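Apoptosis regulator Bcl-2 homolog (Canarypox virus, PDB 5WOS) inhibits apoptosis of the infected host cell, binding proapoptotic BAK1 and BAX, supposedly to prevent their activation, and other BH3-containing proteins such as BIM, BID and PUMA. Local coordinates at residues I78-V82 / I124-L129. Numbering follows the deposited sequence.
Sequences IPEIV and IITESL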
ATOM      1  N   ILE A  78      -5.376   3.523   9.887  1.00 51.06           N
ATOM      2  CA  ILE A  78      -4.750   3.479   8.565  1.00 48.63           C
ATOM      3  C   ILE A  78      -4.749   4.849   7.898  1.00 46.45           C
ATOM      4  O   ILE A  78      -3.690   5.278   7.413  1.00 42.15           O
ATOM      5  CB  ILE A  78      -5.423   2.403   7.698  1.00 51.91           C
ATOM      6  CG1 ILE A  78      -5.069   1.002   8.208  1.00 53.73           C
ATOM      7  CG2 ILE A  78      -5.038   2.567   6.223  1.00 46.58           C
ATOM      8  CD1 ILE A  78      -3.624   0.579   7.975  1.00 47.09           C
ATOM      9  N   PRO A  79      -5.866   5.579   7.827  1.00 47.76           N
ATOM     10  CA  PRO A  79      -5.821   6.893   7.166  1.00 51.96           C
ATOM     11  C   PRO A  79      -4.804   7.836   7.781  1.00 44.37           C
ATOM     12  O   PRO A  79      -4.227   8.662   7.064  1.00 43.16           O
ATOM     13  CB  PRO A  79      -7.255   7.422   7.326  1.00 52.78           C
ATOM     14  CG  PRO A  79      -8.095   6.211   7.568  1.00 38.54           C
ATOM     15  CD  PRO A  79      -7.218   5.252   8.316  1.00 45.34           C
ATOM     16  N   GLU A  80      -4.556   7.729   9.089  1.00 46.03           N
ATOM     17  CA  GLU A  80      -3.599   8.620   9.740  1.00 41.79           C
ATOM     18  C   GLU A  80      -2.168   8.250   9.377  1.00 41.06           C
ATOM     19  O   GLU A  80      -1.330   9.133   9.155  1.00 41.34           O
ATOM     20  CB  GLU A  80      -3.786   8.579  11.257  1.00 50.06           C
ATOM     21  CG  GLU A  80      -5.036   9.281  11.755  1.00 55.28           C
ATOM     22  CD  GLU A  80      -6.292   8.438  11.628  1.00 66.63           C
ATOM     23  OE1 GLU A  80      -6.217   7.338  11.043  1.00 73.42           O
ATOM     24  OE2 GLU A  80      -7.354   8.878  12.119  1.00 63.74           O
ATOM     25  N   ILE A  81      -1.867   6.951   9.320  1.00 42.09           N
ATOM     26  CA  ILE A  81      -0.535   6.515   8.914  1.00 36.15           C
ATOM     27  C   ILE A  81      -0.242   6.986   7.496  1.00 33.22           C
ATOM     28  O   ILE A  81       0.820   7.554   7.216  1.00 34.47           O
ATOM     29  CB  ILE A  81      -0.407   4.986   9.035  1.00 38.82           C
ATOM     30  CG1 ILE A  81      -0.663   4.543  10.479  1.00 40.86           C
ATOM     31  CG2 ILE A  81       0.978   4.530   8.588  1.00 38.56           C
ATOM     32  CD1 ILE A  81      -0.875   3.055  10.634  1.00 44.82           C
ATOM     33  N   VAL A  82      -1.187   6.765   6.582  1.00 36.73           N
ATOM     34  CA  VAL A  82      -1.005   7.211   5.204  1.00 33.79           C
ATOM     35  C   VAL A  82      -0.828   8.722   5.162  1.00 37.51           C
ATOM     36  O   VAL A  82       0.059   9.243   4.479  1.00 39.03           O
ATOM     37  CB  VAL A  82      -2.188   6.757   4.329  1.00 34.61           C
ATOM     38  CG1 VAL A  82      -2.011   7.236   2.891  1.00 35.06           C
ATOM     39  CG2 VAL A  82      -2.330   5.239   4.371  1.00 32.03           C
ATOM     40  N   ILE A 124      -9.739   1.097   1.841  1.00 44.30           N
ATOM     41  CA  ILE A 124      -9.340   1.999   2.918  1.00 46.96           C
ATOM     42  C   ILE A 124      -8.043   2.723   2.571  1.00 55.21           C
ATOM     43  O   ILE A 124      -7.919   3.935   2.794  1.00 43.91           O
ATOM     44  CB  ILE A 124      -9.220   1.230   4.247  1.00 50.55           C
ATOM     45  CG1 ILE A 124     -10.601   0.746   4.700  1.00 52.47           C
ATOM     46  CG2 ILE A 124      -8.592   2.115   5.331  1.00 51.22           C
ATOM     47  CD1 ILE A 124     -10.579  -0.156   5.920  1.00 65.92           C
ATOM     48  N   ILE A 125      -7.052   2.005   2.038  1.00 51.17           N
ATOM     49  CA  ILE A 125      -5.800   2.676   1.706  1.00 45.01           C
ATOM     50  C   ILE A 125      -5.938   3.448   0.400  1.00 45.04           C
ATOM     51  O   ILE A 125      -5.435   4.569   0.279  1.00 46.01           O
ATOM     52  CB  ILE A 125      -4.615   1.687   1.673  1.00 37.77           C
ATOM     53  CG1 ILE A 125      -4.616   0.811   0.420  1.00 47.53           C
ATOM     54  CG2 ILE A 125      -4.613   0.809   2.923  1.00 43.21           C
ATOM     55  CD1 ILE A 125      -3.297   0.101   0.224  1.00 55.23           C
ATOM     56  N   THR A 126      -6.649   2.888  -0.582  1.00 40.20           N
ATOM     57  CA  THR A 126      -6.905   3.629  -1.812  1.00 39.02           C
ATOM     58  C   THR A 126      -7.627   4.938  -1.515  1.00 43.33           C
ATOM     59  O   THR A 126      -7.322   5.977  -2.113  1.00 39.67           O
ATOM     60  CB  THR A 126      -7.725   2.781  -2.786  1.00 37.97           C
ATOM     61  OG1 THR A 126      -7.125   1.489  -2.929  1.00 40.44           O
ATOM     62  CG2 THR A 126      -7.792   3.447  -4.154  1.00 36.71           C
ATOM     63  N   GLU A 127      -8.589   4.904  -0.589  1.00 40.24           N
ATOM     64  CA  GLU A 127      -9.245   6.132  -0.151  1.00 42.10           C
ATOM     65  C   GLU A 127      -8.251   7.080   0.507  1.00 43.41           C
ATOM     66  O   GLU A 127      -8.159   8.257   0.135  1.00 42.98           O
ATOM     67  CB  GLU A 127     -10.384   5.804   0.816  1.00 42.76           C
ATOM     68  CG  GLU A 127     -11.747   5.686   0.161  1.00 51.26           C
ATOM     69  CD  GLU A 127     -12.858   5.455   1.169  1.00 75.69           C
ATOM     70  OE1 GLU A 127     -13.529   4.404   1.084  1.00 71.78           O
ATOM     71  OE2 GLU A 127     -13.054   6.319   2.054  1.00 69.49           O
ATOM     72  N   SER A 128      -7.508   6.588   1.503  1.00 42.60           N
ATOM     73  CA  SER A 128      -6.510   7.422   2.165  1.00 36.78           C
ATOM     74  C   SER A 128      -5.470   7.923   1.174  1.00 40.42           C
ATOM     75  O   SER A 128      -5.034   9.078   1.249  1.00 41.77           O
ATOM     76  CB  SER A 128      -5.835   6.641   3.291  1.00 35.76           C
ATOM     77  OG  SER A 128      -6.790   6.057   4.159  1.00 38.56           O
ATOM     78  N   LEU A 129      -5.058   7.069   0.236  1.00 38.61           N
ATOM     79  CA  LEU A 129      -4.048   7.466  -0.738  1.00 37.00           C
ATOM     80  C   LEU A 129      -4.566   8.586  -1.632  1.00 42.03           C
ATOM     81  O   LEU A 129      -3.878   9.587  -1.859  1.00 52.79           O
ATOM     82  CB  LEU A 129      -3.631   6.253  -1.575  1.00 38.74           C
ATOM     83  CG  LEU A 129      -2.154   5.974  -1.852  1.00 47.16           C
ATOM     84  CD1 LEU A 129      -1.300   6.041  -0.598  1.00 41.74           C
ATOM     85  CD2 LEU A 129      -2.039   4.593  -2.476  1.00 54.54           C
TER
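Ser-128 sets its short side chain against Pro-79 and Val-82, one turn of helix 78-86. Its OG lies 3.3 Å from the CA of Pro-79, and its CB is 3.8 Å from the CB of Val-82. The hydroxyl makes no hydrogen bond across the interface; it turns back on its own helix and donates to the carbonyl, Ser-128 OG to Ile-124 O at 2.8 Å. That bond accounts for the polar group in a buried interface. The small side chain is consistent with the short 5.1 Å between the CA atoms of Pro-79 and Ser-128; the local axes approach to 9.0 Å, their N-to-C directions 42° apart (signed crossing angle -42°).

Apolar contacts extend the packing to both sides of the serine. Toward the start of the segments, CG2 of Ile-78 reaches CG2 of Ile-124 at 3.7 Å and CG2 of Ile-125 at 3.8 Å, so one methyl touches two consecutive isoleucines of the other helix. Toward their ends, Val-82 CG1 meets Leu-129 CD1 at 3.8 Å. Helix 92-112 joins the cluster here, since Ile-98 touches both Val-82 and Leu-129, while Ile-125 also packs on Ile-23 and Phe-27 of helix 14-32. Ile-81, by contrast, touches an apolar side chain of the bound Bim peptide. Helix 78-86 thus faces the protein core with Ile-78 and Val-82 and the ligand with Ile-81, as expected of the all-helical Bcl-2 fold, in which a short amphipathic helix packed on the core forms part of the BH3-binding groove.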